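Local coordinates for oxidoreductase protein (Agrobacterium radiobacter, PDB 5UI9) that binds NAD in a Rossmann domain and is probably an NAD-dependent oxidoreductase of the GFO/IDH/MocA family, holding a small dihydroxy acid beside the cofactor, at residues T75-H80 / F100-S105; P120-E125 / L296-H301. All coordinates share one frame; numbering follows the deposited sequence.

Contact 1 of 2, residues T75-H80 / F100-S105; sequences TTVQSH and FAKSLS. With NAD (nicotinamide-adenine-dinucleotide), chain C.
The backbones come closest, CA to CA, at Val77 and Ala101, 6.0 Å apart, where the 3-10 turn 77-79 faces the loop leading into helix 104-116. His80 supplies the polar link: its ND1 donates to Phe100 O at 3.0 Å, in the ring plane, though the N-H...O angle of 146° and a donor raised above the carbonyl plane make the bond bent. At the other ring nitrogen, NE2 donates to Thr75 O (2.7 Å, 160°). With both nitrogens engaged, and Val77 CA 3.6 Å above the centre of one face, the ring's rotation is fixed, and Thr75 O is held beside the NAD ribose carbon C4D. Val77 puts CG2 anti to its backbone N, which lays that methyl on Ala101 C at 3.4 Å. Further out, the Lys102 chain crosses Gln78 at about a right angle, and NZ approaches Gln78 CG at 3.9 Å, a plain van der Waals contact. On the cofactor side, Thr75 CG2 lies 3.5 Å from adenine atom C4A of NAD. The contact thus joins the NAD-binding loop between strand 70-73 and helix 80-89 to the segment entering helix 104-116, whose N-cap is Ser103, while the Phe100 side chain packs on that helix and strand 121-124.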
loop_
_atom_site.group_PDB
_atom_site.type_symbol
_atom_site.label_atom_id
_atom_site.label_comp_id
_atom_site.label_asym_id
_atom_site.label_seq_id
_atom_site.Cartn_x
_atom_site.Cartn_y
_atom_site.Cartn_z
ATOM N N THR A 75 -29.577 -9.806 -11.260
ATOM C CA THR A 75 -29.525 -11.061 -10.514
ATOM C C THR A 75 -28.107 -11.292 -9.998
ATOM O O THR A 75 -27.178 -10.578 -10.369
ATOM C CB THR A 75 -29.914 -12.280 -11.379
ATOM O OG1 THR A 75 -28.965 -12.451 -12.437
ATOM C CG2 THR A 75 -31.307 -12.117 -11.964
ATOM N N THR A 76 -27.948 -12.313 -9.160
ATOM C CA THR A 76 -26.618 -12.785 -8.770
ATOM C C THR A 76 -25.945 -13.470 -9.970
ATOM O O THR A 76 -26.596 -13.760 -10.976
ATOM C CB THR A 76 -26.680 -13.723 -7.549
ATOM O OG1 THR A 76 -27.594 -14.798 -7.799
ATOM C CG2 THR A 76 -27.134 -12.947 -6.316
ATOM N N VAL A 77 -24.644 -13.719 -9.842
ATOM C CA VAL A 77 -23.794 -14.163 -10.959
ATOM C C VAL A 77 -24.214 -15.464 -11.676
ATOM O O VAL A 77 -23.963 -15.611 -12.873
ATOM C CB VAL A 77 -22.313 -14.269 -10.502
ATOM C CG1 VAL A 77 -22.105 -15.457 -9.563
ATOM C CG2 VAL A 77 -21.369 -14.322 -11.699
ATOM N N GLN A 78 -24.850 -16.381 -10.948
ATOM C CA GLN A 78 -25.224 -17.707 -11.454
ATOM C C GLN A 78 -26.001 -17.639 -12.780
ATOM O O GLN A 78 -25.759 -18.423 -13.701
ATOM C CB GLN A 78 -26.062 -18.477 -10.405
ATOM C CG GLN A 78 -25.309 -18.927 -9.144
ATOM C CD GLN A 78 -25.233 -17.872 -8.021
ATOM O OE1 GLN A 78 -25.493 -16.678 -8.232
ATOM N NE2 GLN A 78 -24.855 -18.318 -6.819
ATOM N N SER A 79 -26.922 -16.689 -12.873
ATOM C CA SER A 79 -27.786 -16.569 -14.047
ATOM C C SER A 79 -27.353 -15.515 -15.088
ATOM O O SER A 79 -28.058 -15.317 -16.071
ATOM C CB SER A 79 -29.210 -16.298 -13.574
ATOM O OG SER A 79 -29.282 -15.051 -12.918
ATOM N N HIS A 80 -26.203 -14.862 -14.904
ATOM C CA HIS A 80 -25.783 -13.790 -15.823
ATOM C C HIS A 80 -25.566 -14.268 -17.260
ATOM O O HIS A 80 -26.067 -13.634 -18.200
ATOM C CB HIS A 80 -24.512 -13.084 -15.348
ATOM C CG HIS A 80 -24.709 -12.207 -14.156
ATOM N ND1 HIS A 80 -23.669 -11.532 -13.553
ATOM C CD2 HIS A 80 -25.817 -11.913 -13.436
ATOM C CE1 HIS A 80 -24.134 -10.852 -12.519
ATOM N NE2 HIS A 80 -25.433 -11.066 -12.426
ATOM N N PHE A 100 -19.384 -9.889 -13.506
ATOM C CA PHE A 100 -19.870 -10.094 -14.883
ATOM C C PHE A 100 -20.263 -11.555 -15.120
ATOM O O PHE A 100 -21.413 -11.853 -15.459
ATOM C CB PHE A 100 -18.783 -9.617 -15.869
ATOM C CG PHE A 100 -19.180 -9.602 -17.325
ATOM C CD1 PHE A 100 -20.511 -9.618 -17.755
ATOM C CD2 PHE A 100 -18.179 -9.494 -18.284
ATOM C CE1 PHE A 100 -20.819 -9.585 -19.108
ATOM C CE2 PHE A 100 -18.483 -9.450 -19.637
ATOM C CZ PHE A 100 -19.803 -9.497 -20.050
ATOM N N ALA A 101 -19.307 -12.448 -14.876
ATOM C CA ALA A 101 -19.473 -13.883 -15.068
ATOM C C ALA A 101 -18.785 -14.655 -13.950
ATOM O O ALA A 101 -18.124 -14.060 -13.092
ATOM C CB ALA A 101 -18.882 -14.283 -16.408
ATOM N N LYS A 102 -18.950 -15.978 -13.973
ATOM C CA LYS A 102 -18.257 -16.879 -13.051
ATOM C C LYS A 102 -16.779 -17.060 -13.408
ATOM O O LYS A 102 -15.969 -17.360 -12.537
ATOM C CB LYS A 102 -18.938 -18.252 -13.023
ATOM C CG LYS A 102 -20.299 -18.251 -12.352
ATOM C CD LYS A 102 -20.968 -19.619 -12.411
ATOM C CE LYS A 102 -21.820 -19.874 -11.174
ATOM N NZ LYS A 102 -22.817 -20.964 -11.387
ATOM N N SER A 103 -16.440 -16.901 -14.688
ATOM C CA SER A 103 -15.057 -17.021 -15.153
ATOM C C SER A 103 -14.808 -16.102 -16.347
ATOM O O SER A 103 -15.755 -15.607 -16.973
ATOM C CB SER A 103 -14.749 -18.474 -15.537
ATOM O OG SER A 103 -15.493 -18.874 -16.679
ATOM N N LEU A 104 -13.533 -15.883 -16.653
ATOM C CA LEU A 104 -13.140 -15.063 -17.798
ATOM C C LEU A 104 -13.639 -15.679 -19.108
ATOM O O LEU A 104 -14.073 -14.962 -20.017
ATOM C CB LEU A 104 -11.619 -14.886 -17.831
ATOM C CG LEU A 104 -11.056 -13.940 -18.897
ATOM C CD1 LEU A 104 -11.642 -12.542 -18.773
ATOM C CD2 LEU A 104 -9.535 -13.896 -18.828
ATOM N N SER A 105 -13.569 -17.009 -19.178
ATOM C CA SER A 105 -14.079 -17.813 -20.293
ATOM C C SER A 105 -15.575 -17.573 -20.574
ATOM O O SER A 105 -15.970 -17.342 -21.722
ATOM C CB SER A 105 -13.816 -19.298 -19.989
ATOM O OG SER A 105 -14.326 -20.132 -20.998
HETATM P PA NAD C . -30.200 -10.652 -4.178
HETATM O O1A NAD C . -30.077 -12.140 -3.929
HETATM O O2A NAD C . -30.710 -9.744 -3.093
HETATM O O5B NAD C . -31.112 -10.434 -5.474
HETATM C C5B NAD C . -31.092 -11.312 -6.592
HETATM C C4B NAD C . -32.531 -11.482 -7.054
HETATM O O4B NAD C . -32.533 -12.100 -8.336
HETATM C C3B NAD C . -33.343 -12.375 -6.128
HETATM O O3B NAD C . -34.568 -11.713 -5.783
HETATM C C2B NAD C . -33.582 -13.654 -6.916
HETATM O O2B NAD C . -34.866 -14.215 -6.641
HETATM C C1B NAD C . -33.471 -13.175 -8.353
HETATM N N9A NAD C . -32.998 -14.146 -9.368
HETATM C C8A NAD C . -31.901 -14.927 -9.320
HETATM N N7A NAD C . -31.790 -15.649 -10.466
HETATM C C5A NAD C . -32.818 -15.317 -11.270
HETATM C C6A NAD C . -33.313 -15.693 -12.621
HETATM N N6A NAD C . -32.666 -16.606 -13.379
HETATM N N1A NAD C . -34.435 -15.088 -13.076
HETATM C C2A NAD C . -35.112 -14.175 -12.349
HETATM N N3A NAD C . -34.718 -13.790 -11.120
HETATM C C4A NAD C . -33.604 -14.313 -10.541
HETATM O O3 NAD C . -28.776 -10.117 -4.697
HETATM P PN NAD C . -28.286 -8.584 -4.559
HETATM O O1N NAD C . -27.673 -8.358 -3.200
HETATM O O2N NAD C . -29.384 -7.665 -5.030
HETATM O O5D NAD C . -27.088 -8.616 -5.615
HETATM C C5D NAD C . -27.358 -8.880 -6.986
HETATM C C4D NAD C . -26.126 -8.513 -7.790
HETATM O O4D NAD C . -25.857 -7.121 -7.600
HETATM C C3D NAD C . -24.895 -9.288 -7.339
HETATM O O3D NAD C . -24.213 -9.824 -8.478
HETATM C C2D NAD C . -24.044 -8.264 -6.607
HETATM O O2D NAD C . -22.642 -8.464 -6.789
HETATM C C1D NAD C . -24.489 -6.943 -7.233
HETATM N N1N NAD C . -24.335 -5.746 -6.386
HETATM C C2N NAD C . -23.791 -4.660 -6.965
HETATM C C3N NAD C . -23.597 -3.473 -6.275
HETATM C C7N NAD C . -22.979 -2.312 -7.004
HETATM O O7N NAD C . -23.225 -2.158 -8.198
HETATM N N7N NAD C . -22.177 -1.462 -6.357
HETATM C C4N NAD C . -23.982 -3.413 -4.935
HETATM C C5N NAD C . -24.552 -4.541 -4.341
HETATM C C6N NAD C . -24.728 -5.704 -5.093
#

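Contact 2 of 2, residues P120-E125 / L296-H301; sequences PLMVHE and LAIQQH
Ile298 reaches from its helix with three carbons that find three different partners. Its CG2 methyl lies over one face of the His124 imidazole, 3.7 Å from the ring centroid and 21° off the normal, a CH-pi contact displaced toward the CE1-NE2 side. CG1, anti to the backbone N, heads for the strand and meets Met122 CE at 3.7 Å, and CD1 continues to the backbone of Glu125, 3.5 Å from its N. Met122 is extended through chi2 and turns only at chi3, which swings CE across Ile298 while SD faces the edge of the His301 ring, 5.5 Å from its centroid. That ring is held separately by the bond between His301 NE2 and Ser313 N.

Strand 121-124, the last in the order of the parallel Rossmann sheet, runs almost exactly antiparallel to helix segment 296-301: 176° between directions, axes 10.1 Å apart. Through Ile298, a helix from late in the chain packs against the nucleotide-binding domain, and His124, centre of an inverse gamma turn, also touches NAD.

Gln299 meets the imidazole differently, at its edge: OE1 lies near the ring plane, with the amide and ring planes 86° apart. A water bridges the two residues, 2.7 Å from His124 ND1 and donating to Gln299 OE1. Outside partners hold several polar ends: NE2 of Gln299 is bonded to Gln20 O, NE2 of His124 to Asn126 ND2, and Glu125 OE2 to His182 ND1, a residue of the dihydroxy acid pocket.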
loop_
_atom_site.group_PDB
_atom_site.type_symbol
_atom_site.label_atom_id
_atom_site.label_comp_id
_atom_site.label_asym_id
_atom_site.label_seq_id
_atom_site.Cartn_x
_atom_site.Cartn_y
_atom_site.Cartn_z
ATOM N N PRO A 120 -25.553 -3.708 -27.897
ATOM C CA PRO A 120 -24.700 -3.243 -26.806
ATOM C C PRO A 120 -24.773 -4.135 -25.559
ATOM O O PRO A 120 -25.833 -4.700 -25.244
ATOM C CB PRO A 120 -25.252 -1.846 -26.496
ATOM C CG PRO A 120 -25.929 -1.410 -27.741
ATOM C CD PRO A 120 -26.478 -2.655 -28.359
ATOM N N LEU A 121 -23.636 -4.272 -24.881
ATOM C CA LEU A 121 -23.559 -4.953 -23.592
ATOM C C LEU A 121 -22.718 -4.091 -22.665
ATOM O O LEU A 121 -21.553 -3.830 -22.965
ATOM C CB LEU A 121 -22.915 -6.334 -23.741
ATOM C CG LEU A 121 -22.667 -7.140 -22.456
ATOM C CD1 LEU A 121 -23.977 -7.440 -21.737
ATOM C CD2 LEU A 121 -21.907 -8.422 -22.768
ATOM N N MET A 122 -23.310 -3.658 -21.552
ATOM C CA MET A 122 -22.602 -2.888 -20.533
ATOM C C MET A 122 -22.624 -3.652 -19.223
ATOM O O MET A 122 -23.662 -4.175 -18.826
ATOM C CB MET A 122 -23.257 -1.518 -20.321
ATOM C CG MET A 122 -22.470 -0.617 -19.372
ATOM S SD MET A 122 -23.250 0.960 -18.995
ATOM C CE MET A 122 -24.490 0.472 -17.805
ATOM N N VAL A 123 -21.483 -3.684 -18.541
ATOM C CA VAL A 123 -21.439 -4.184 -17.175
ATOM C C VAL A 123 -21.791 -3.032 -16.246
ATOM O O VAL A 123 -21.252 -1.926 -16.379
ATOM C CB VAL A 123 -20.065 -4.791 -16.825
ATOM C CG1 VAL A 123 -20.044 -5.309 -15.381
ATOM C CG2 VAL A 123 -19.748 -5.908 -17.811
ATOM N N HIS A 124 -22.716 -3.272 -15.320
ATOM C CA HIS A 124 -23.034 -2.268 -14.317
ATOM C C HIS A 124 -21.872 -2.277 -13.312
ATOM O O HIS A 124 -21.908 -2.968 -12.297
ATOM C CB HIS A 124 -24.392 -2.531 -13.654
ATOM C CG HIS A 124 -24.874 -1.407 -12.786
ATOM N ND1 HIS A 124 -26.082 -0.778 -12.993
ATOM C CD2 HIS A 124 -24.315 -0.808 -11.703
ATOM C CE1 HIS A 124 -26.249 0.157 -12.077
ATOM N NE2 HIS A 124 -25.186 0.167 -11.286
ATOM N N GLU A 125 -20.829 -1.526 -13.653
ATOM C CA GLU A 125 -19.653 -1.361 -12.820
ATOM C C GLU A 125 -19.593 0.116 -12.413
ATOM O O GLU A 125 -19.053 0.951 -13.150
ATOM C CB GLU A 125 -18.416 -1.809 -13.611
ATOM C CG GLU A 125 -17.086 -1.649 -12.896
ATOM C CD GLU A 125 -17.131 -2.099 -11.444
ATOM O OE1 GLU A 125 -17.295 -3.312 -11.193
ATOM O OE2 GLU A 125 -17.027 -1.220 -10.565
ATOM N N LEU A 296 -27.360 6.107 -10.693
ATOM C CA LEU A 296 -27.995 7.063 -11.607
ATOM C C LEU A 296 -27.049 7.480 -12.745
ATOM O O LEU A 296 -27.452 7.479 -13.913
ATOM C CB LEU A 296 -28.518 8.296 -10.857
ATOM C CG LEU A 296 -29.162 9.404 -11.703
ATOM C CD1 LEU A 296 -30.306 8.858 -12.546
ATOM C CD2 LEU A 296 -29.634 10.558 -10.834
ATOM N N ALA A 297 -25.804 7.811 -12.394
ATOM C CA ALA A 297 -24.783 8.224 -13.368
ATOM C C ALA A 297 -24.571 7.177 -14.459
ATOM O O ALA A 297 -24.616 7.500 -15.650
ATOM C CB ALA A 297 -23.459 8.536 -12.665
ATOM N N ILE A 298 -24.368 5.922 -14.058
ATOM C CA ILE A 298 -24.115 4.858 -15.032
ATOM C C ILE A 298 -25.369 4.526 -15.855
ATOM O O ILE A 298 -25.252 4.209 -17.033
ATOM C CB ILE A 298 -23.483 3.587 -14.396
ATOM C CG1 ILE A 298 -22.713 2.790 -15.456
ATOM C CG2 ILE A 298 -24.522 2.718 -13.711
ATOM C CD1 ILE A 298 -22.071 1.520 -14.946
ATOM N N GLN A 299 -26.550 4.598 -15.243
ATOM C CA GLN A 299 -27.798 4.324 -15.968
ATOM C C GLN A 299 -28.194 5.462 -16.927
ATOM O O GLN A 299 -28.731 5.198 -18.006
ATOM C CB GLN A 299 -28.922 3.944 -14.992
ATOM C CG GLN A 299 -28.672 2.563 -14.375
ATOM C CD GLN A 299 -29.739 2.082 -13.403
ATOM O OE1 GLN A 299 -29.586 1.011 -12.825
ATOM N NE2 GLN A 299 -30.823 2.850 -13.231
ATOM N N GLN A 300 -27.896 6.710 -16.565
ATOM C CA GLN A 300 -28.006 7.827 -17.516
ATOM C C GLN A 300 -26.987 7.691 -18.642
ATOM O O GLN A 300 -27.302 7.975 -19.805
ATOM C CB GLN A 300 -27.824 9.194 -16.831
ATOM C CG GLN A 300 -28.220 10.386 -17.706
ATOM C CD GLN A 300 -29.699 10.398 -18.021
ATOM O OE1 GLN A 300 -30.518 10.594 -17.132
ATOM N NE2 GLN A 300 -30.054 10.171 -19.286
ATOM N N HIS A 301 -25.768 7.284 -18.291
ATOM C CA HIS A 301 -24.709 7.045 -19.272
ATOM C C HIS A 301 -25.152 5.988 -20.287
ATOM O O HIS A 301 -25.080 6.225 -21.495
ATOM C CB HIS A 301 -23.407 6.647 -18.568
ATOM C CG HIS A 301 -22.313 6.209 -19.492
ATOM N ND1 HIS A 301 -21.521 7.097 -20.187
ATOM C CD2 HIS A 301 -21.854 4.973 -19.805
ATOM C CE1 HIS A 301 -20.633 6.429 -20.901
ATOM N NE2 HIS A 301 -20.814 5.137 -20.686
HETATM O O HOH W 1 -28.232 -0.781 -14.619
#

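Both segments of contact 1 precede those of contact 2 in the chain, and helix 104-116 carries the chain from 100-105 toward strand 121-124. Their centres lie about 17 Å apart, yet they meet directly through Phe100, whose CZ is 3.6 Å from Leu121 CD2 and whose CG is 3.8 Å from Val123 CG2. Three of the four segments, 75-80, 100-105 and 120-125, belong to the Rossmann region; the fourth, 296-301, comes from helix 289-308, some 170 residues beyond the strand. Both contacts border NAD: contact 1 with Thr75, Thr76 and Ser79, contact 2 with His124. Phe100 thus links the NAD-binding loop 75-80, through the His80 bond, to 121-124, one of the sheet's two outermost strands within this chain.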